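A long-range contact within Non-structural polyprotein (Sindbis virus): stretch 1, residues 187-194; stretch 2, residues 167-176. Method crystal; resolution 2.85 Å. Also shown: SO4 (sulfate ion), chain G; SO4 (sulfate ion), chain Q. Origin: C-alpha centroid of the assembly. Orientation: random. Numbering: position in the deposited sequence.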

ATOM      1  N   LYS A 187     -28.804 -11.948  -8.452  1.00 68.74           N
ATOM      2  CA  LYS A 187     -29.497 -10.693  -8.709  1.00 70.95           C
ATOM      3  C   LYS A 187     -29.443  -9.819  -7.469  1.00 68.12           C
ATOM      4  O   LYS A 187     -29.477 -10.310  -6.347  1.00 64.30           O
ATOM      5  CB  LYS A 187     -30.951 -10.943  -9.119  1.00 73.98           C
ATOM      6  CG  LYS A 187     -31.713  -9.680  -9.488  1.00 78.82           C
ATOM      7  CD  LYS A 187     -33.126  -9.999  -9.958  1.00 82.77           C
ATOM      8  CE  LYS A 187     -33.895  -8.748 -10.387  1.00 80.39           C
ATOM      9  NZ  LYS A 187     -33.415  -8.177 -11.672  1.00 76.46           N
ATOM     10  N   ILE A 188     -29.323  -8.519  -7.685  1.00 71.22           N
ATOM     11  CA  ILE A 188     -29.302  -7.565  -6.592  1.00 72.17           C
ATOM     12  C   ILE A 188     -30.547  -6.698  -6.643  1.00 76.33           C
ATOM     13  O   ILE A 188     -30.826  -6.057  -7.653  1.00 74.58           O
ATOM     14  CB  ILE A 188     -28.034  -6.696  -6.650  1.00 69.90           C
ATOM     15  CG1 ILE A 188     -26.846  -7.509  -6.132  1.00 66.15           C
ATOM     16  CG2 ILE A 188     -28.215  -5.407  -5.847  1.00 61.81           C
ATOM     17  CD1 ILE A 188     -25.551  -6.757  -6.127  1.00 66.54           C
ATOM     18  N   GLU A 189     -31.300  -6.699  -5.547  1.00 90.07           N
ATOM     19  CA  GLU A 189     -32.515  -5.906  -5.449  1.00 94.75           C
ATOM     20  C   GLU A 189     -32.248  -4.559  -4.789  1.00 89.07           C
ATOM     21  O   GLU A 189     -31.916  -4.484  -3.607  1.00 92.11           O
ATOM     22  CB  GLU A 189     -33.578  -6.676  -4.665  1.00100.51           C
ATOM     23  CG  GLU A 189     -33.995  -7.988  -5.324  1.00107.35           C
ATOM     24  CD  GLU A 189     -34.855  -7.785  -6.565  1.00113.90           C
ATOM     25  OE1 GLU A 189     -35.406  -6.675  -6.741  1.00114.86           O
ATOM     26  OE2 GLU A 189     -34.971  -8.738  -7.369  1.00113.99           O
ATOM     27  N   ALA A 190     -32.362  -3.499  -5.581  1.00 78.78           N
ATOM     28  CA  ALA A 190     -32.252  -2.135  -5.087  1.00 81.15           C
ATOM     29  C   ALA A 190     -33.257  -1.267  -5.829  1.00 85.74           C
ATOM     30  O   ALA A 190     -32.915  -0.629  -6.829  1.00 85.31           O
ATOM     31  CB  ALA A 190     -30.849  -1.603  -5.281  1.00 80.55           C
ATOM     32  N   PRO A 191     -34.513  -1.261  -5.365  1.00 83.29           N
ATOM     33  CA  PRO A 191     -35.557  -0.513  -6.071  1.00 81.97           C
ATOM     34  C   PRO A 191     -35.285   0.990  -6.104  1.00 81.07           C
ATOM     35  O   PRO A 191     -35.757   1.673  -7.017  1.00 82.08           O
ATOM     36  CB  PRO A 191     -36.818  -0.825  -5.267  1.00 79.25           C
ATOM     37  CG  PRO A 191     -36.494  -2.060  -4.493  1.00 75.93           C
ATOM     38  CD  PRO A 191     -35.041  -1.983  -4.200  1.00 76.14           C
ATOM     39  N   ARG A 192     -34.513   1.487  -5.142  1.00 79.16           N
ATOM     40  CA  ARG A 192     -34.184   2.910  -5.082  1.00 74.17           C
ATOM     41  C   ARG A 192     -33.112   3.289  -6.113  1.00 75.62           C
ATOM     42  O   ARG A 192     -32.773   4.464  -6.267  1.00 75.92           O
ATOM     43  CB  ARG A 192     -33.738   3.289  -3.665  1.00 64.08           C
ATOM     44  N   LYS A 193     -32.581   2.283  -6.809  1.00 81.07           N
ATOM     45  CA  LYS A 193     -31.519   2.472  -7.796  1.00 74.95           C
ATOM     46  C   LYS A 193     -31.963   1.988  -9.180  1.00 75.70           C
ATOM     47  O   LYS A 193     -32.866   1.156  -9.301  1.00 78.21           O
ATOM     48  CB  LYS A 193     -30.291   1.654  -7.397  1.00 70.82           C
ATOM     49  CG  LYS A 193     -29.796   1.859  -5.981  1.00 66.20           C
ATOM     50  CD  LYS A 193     -28.914   3.084  -5.856  1.00 62.50           C
ATOM     51  CE  LYS A 193     -28.267   3.114  -4.488  1.00 61.40           C
ATOM     52  NZ  LYS A 193     -27.470   4.336  -4.256  1.00 63.38           N
ATOM     53  N   ARG A 194     -31.305   2.484 -10.223  1.00 70.41           N
ATOM     54  CA  ARG A 194     -31.431   1.889 -11.548  1.00 77.02           C
ATOM     55  C   ARG A 194     -30.232   0.970 -11.773  1.00 77.84           C
ATOM     56  O   ARG A 194     -29.086   1.419 -11.771  1.00 79.61           O
ATOM     57  CB  ARG A 194     -31.502   2.974 -12.627  1.00 82.39           C
ATOM     58  CG  ARG A 194     -32.320   2.560 -13.839  1.00 88.08           C
ATOM     59  CD  ARG A 194     -32.442   3.675 -14.891  1.00 94.73           C
ATOM     60  NE  ARG A 194     -33.144   4.890 -14.433  1.00103.94           N
ATOM     61  CZ  ARG A 194     -34.325   4.953 -13.802  1.00 99.57           C
ATOM     62  NH1 ARG A 194     -35.059   3.876 -13.546  1.00 94.32           N
ATOM     63  NH2 ARG A 194     -34.805   6.139 -13.449  1.00 95.21           N
TER
HETATM   64  S   SO4 G1704     -30.209  -8.906  -2.231  1.00142.33           S
HETATM   65  O1  SO4 G1704     -29.804  -7.917  -1.238  1.00140.00           O
HETATM   66  O2  SO4 G1704     -29.024  -9.498  -2.847  1.00142.87           O
HETATM   67  O3  SO4 G1704     -30.995  -9.957  -1.591  1.00144.84           O
HETATM   68  O4  SO4 G1704     -31.018  -8.251  -3.254  1.00140.61           O
HETATM   69  S   SO4 Q1714     -29.979   6.623  -3.451  1.00130.53           S
HETATM   70  O1  SO4 Q1714     -29.919   7.489  -2.271  1.00124.25           O
HETATM   71  O2  SO4 Q1714     -28.794   6.862  -4.273  1.00133.09           O
HETATM   72  O3  SO4 Q1714     -30.036   5.230  -3.008  1.00125.63           O
HETATM   73  O4  SO4 Q1714     -31.155   6.908  -4.273  1.00130.41           O
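Stretch 2 (167-176) PVKKFLNQFK

Stretch 2 packs a short helix, including residues 169-172, against the irregular chain of stretch 1, and both run in the same sense: Ile188 lies nearest Val168 (CA to CA 6.8 Å), Ala190 nearest Lys169 (5.1 Å) and Arg192 nearest Asn173 (7.9 Å). A type I turn from Leu172 to Phe175 faces Lys193, itself the last residue of a type I turn begun at Ala190. Ile188 (m, t) points toward the helix, bringing its CD1 4.1 Å from CG1 of Val168 (t) and its CG2 3.9 Å from CD1 of Leu172 (m, t). CD1 of Leu172 also lies 4.4 Å from CB of Ala190; nearby, O of Glu189 is 3.4 Å from CB of Lys169. Lys193 folds at its base (chi1 and chi2 both m) and then extends (t, t), carrying NZ to the turn, where it donates a hydrogen bond to O of Leu172 (2.9 Å) and lies 2.7 Å from O of Phe175. CE of Lys193 passes 3.7 Å from OD1 of Asn173, and NZ of Lys193 also donates a hydrogen bond to O2 of the chain Q sulfate (2.9 Å). The chain G sulfate bridges the other end, accepting hydrogen bonds from N of Val168 to O1 (2.6 Å) and from N of Glu189 to O4 (2.8 Å).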

ATOM      1  N   PRO A 167     -29.313  -8.000   3.060  1.00 92.33           N
ATOM      2  CA  PRO A 167     -29.665  -7.339   1.804  1.00 93.62           C
ATOM      3  C   PRO A 167     -28.591  -6.346   1.366  1.00 87.42           C
ATOM      4  O   PRO A 167     -28.161  -5.504   2.156  1.00 86.95           O
ATOM      5  CB  PRO A 167     -30.968  -6.613   2.149  1.00 95.20           C
ATOM      6  CG  PRO A 167     -30.928  -6.430   3.620  1.00 95.49           C
ATOM      7  CD  PRO A 167     -30.229  -7.636   4.153  1.00 96.00           C
ATOM      8  N   VAL A 168     -28.184  -6.438   0.105  1.00 74.95           N
ATOM      9  CA  VAL A 168     -27.151  -5.568  -0.437  1.00 73.04           C
ATOM     10  C   VAL A 168     -27.636  -4.127  -0.544  1.00 76.95           C
ATOM     11  O   VAL A 168     -26.825  -3.197  -0.576  1.00 70.54           O
ATOM     12  CB  VAL A 168     -26.688  -6.058  -1.823  1.00 72.06           C
ATOM     13  CG1 VAL A 168     -25.712  -5.075  -2.441  1.00 72.23           C
ATOM     14  CG2 VAL A 168     -26.061  -7.444  -1.712  1.00 67.82           C
ATOM     15  N   LYS A 169     -28.954  -3.949  -0.610  1.00 83.67           N
ATOM     16  CA  LYS A 169     -29.546  -2.620  -0.748  1.00 77.70           C
ATOM     17  C   LYS A 169     -29.104  -1.666   0.364  1.00 82.41           C
ATOM     18  O   LYS A 169     -28.838  -0.496   0.101  1.00 86.51           O
ATOM     19  CB  LYS A 169     -31.073  -2.716  -0.767  1.00 71.26           C
ATOM     20  N   LYS A 170     -29.000  -2.165   1.597  1.00 86.25           N
ATOM     21  CA  LYS A 170     -28.560  -1.334   2.720  1.00 88.50           C
ATOM     22  C   LYS A 170     -27.199  -0.716   2.404  1.00 87.43           C
ATOM     23  O   LYS A 170     -26.938   0.442   2.733  1.00 87.80           O
ATOM     24  CB  LYS A 170     -28.478  -2.161   4.018  1.00 92.46           C
ATOM     25  CG  LYS A 170     -27.965  -1.386   5.256  1.00105.92           C
ATOM     26  CD  LYS A 170     -26.995  -2.206   6.160  1.00116.59           C
ATOM     27  CE  LYS A 170     -25.554  -2.330   5.578  1.00 83.68           C
ATOM     28  NZ  LYS A 170     -24.508  -2.557   6.635  1.00 72.65           N
ATOM     29  N   PHE A 171     -26.347  -1.493   1.743  1.00 84.93           N
ATOM     30  CA  PHE A 171     -24.992  -1.058   1.416  1.00 77.60           C
ATOM     31  C   PHE A 171     -24.967  -0.097   0.233  1.00 73.39           C
ATOM     32  O   PHE A 171     -24.315   0.944   0.289  1.00 73.93           O
ATOM     33  CB  PHE A 171     -24.100  -2.273   1.134  1.00 71.26           C
ATOM     34  CG  PHE A 171     -22.661  -1.927   0.890  1.00 63.80           C
ATOM     35  CD1 PHE A 171     -22.016  -0.989   1.672  1.00 62.02           C
ATOM     36  CD2 PHE A 171     -21.949  -2.549  -0.120  1.00 69.60           C
ATOM     37  CE1 PHE A 171     -20.689  -0.670   1.444  1.00 66.72           C
ATOM     38  CE2 PHE A 171     -20.621  -2.236  -0.352  1.00 68.27           C
ATOM     39  CZ  PHE A 171     -19.990  -1.296   0.430  1.00 66.67           C
ATOM     40  N   LEU A 172     -25.681  -0.436  -0.835  1.00 69.77           N
ATOM     41  CA  LEU A 172     -25.702   0.415  -2.021  1.00 68.96           C
ATOM     42  C   LEU A 172     -26.317   1.782  -1.722  1.00 70.64           C
ATOM     43  O   LEU A 172     -25.988   2.770  -2.382  1.00 66.69           O
ATOM     44  CB  LEU A 172     -26.438  -0.272  -3.176  1.00 69.28           C
ATOM     45  CG  LEU A 172     -25.676  -1.416  -3.859  1.00 63.87           C
ATOM     46  CD1 LEU A 172     -26.464  -1.992  -5.023  1.00 58.77           C
ATOM     47  CD2 LEU A 172     -24.323  -0.943  -4.345  1.00 61.61           C
ATOM     48  N   ASN A 173     -27.210   1.844  -0.736  1.00 75.10           N
ATOM     49  CA  ASN A 173     -27.823   3.116  -0.358  1.00 77.94           C
ATOM     50  C   ASN A 173     -26.831   4.076   0.290  1.00 76.80           C
ATOM     51  O   ASN A 173     -27.109   5.265   0.419  1.00 81.08           O
ATOM     52  CB  ASN A 173     -29.027   2.899   0.563  1.00 77.61           C
ATOM     53  CG  ASN A 173     -30.255   2.426  -0.190  1.00 80.40           C
ATOM     54  OD1 ASN A 173     -30.315   2.518  -1.417  1.00 79.70           O
ATOM     55  ND2 ASN A 173     -31.241   1.912   0.540  1.00 81.88           N
ATOM     56  N   GLN A 174     -25.668   3.567   0.682  1.00 76.48           N
ATOM     57  CA  GLN A 174     -24.636   4.423   1.249  1.00 83.23           C
ATOM     58  C   GLN A 174     -23.885   5.186   0.164  1.00 86.38           C
ATOM     59  O   GLN A 174     -23.005   5.996   0.457  1.00 92.70           O
ATOM     60  CB  GLN A 174     -23.658   3.620   2.102  1.00 88.38           C
ATOM     61  CG  GLN A 174     -24.286   3.042   3.346  1.00 89.35           C
ATOM     62  CD  GLN A 174     -23.903   3.846   4.571  1.00 95.16           C
ATOM     63  OE1 GLN A 174     -24.719   4.597   5.112  1.00 94.33           O
ATOM     64  NE2 GLN A 174     -22.648   3.725   4.995  1.00 97.69           N
ATOM     65  N   PHE A 175     -24.210   4.906  -1.091  1.00 83.44           N
ATOM     66  CA  PHE A 175     -23.608   5.636  -2.195  1.00 80.60           C
ATOM     67  C   PHE A 175     -24.683   6.501  -2.837  1.00 80.97           C
ATOM     68  O   PHE A 175     -25.826   6.081  -2.984  1.00 75.16           O
ATOM     69  CB  PHE A 175     -22.958   4.665  -3.177  1.00 74.06           C
ATOM     70  CG  PHE A 175     -21.941   3.784  -2.529  1.00 69.01           C
ATOM     71  CD1 PHE A 175     -20.651   4.232  -2.326  1.00 67.88           C
ATOM     72  CD2 PHE A 175     -22.287   2.529  -2.071  1.00 70.58           C
ATOM     73  CE1 PHE A 175     -19.715   3.429  -1.701  1.00 65.80           C
ATOM     74  CE2 PHE A 175     -21.354   1.721  -1.449  1.00 67.23           C
ATOM     75  CZ  PHE A 175     -20.069   2.175  -1.264  1.00 65.58           C
ATOM     76  N   LYS A 176     -24.298   7.718  -3.201  1.00 88.92           N
ATOM     77  CA  LYS A 176     -25.245   8.785  -3.500  1.00 94.62           C
ATOM     78  C   LYS A 176     -25.763   8.713  -4.938  1.00 97.38           C
ATOM     79  O   LYS A 176     -26.670   9.448  -5.318  1.00108.53           O
ATOM     80  CB  LYS A 176     -24.608  10.162  -3.240  1.00 98.44           C
ATOM     81  CG  LYS A 176     -23.072  10.193  -3.105  1.00105.73           C
ATOM     82  CD  LYS A 176     -22.537   9.597  -1.779  1.00105.37           C
ATOM     83  CE  LYS A 176     -21.003   9.537  -1.748  1.00100.39           C
ATOM     84  NZ  LYS A 176     -20.383   8.768  -2.882  1.00 93.47           N
TER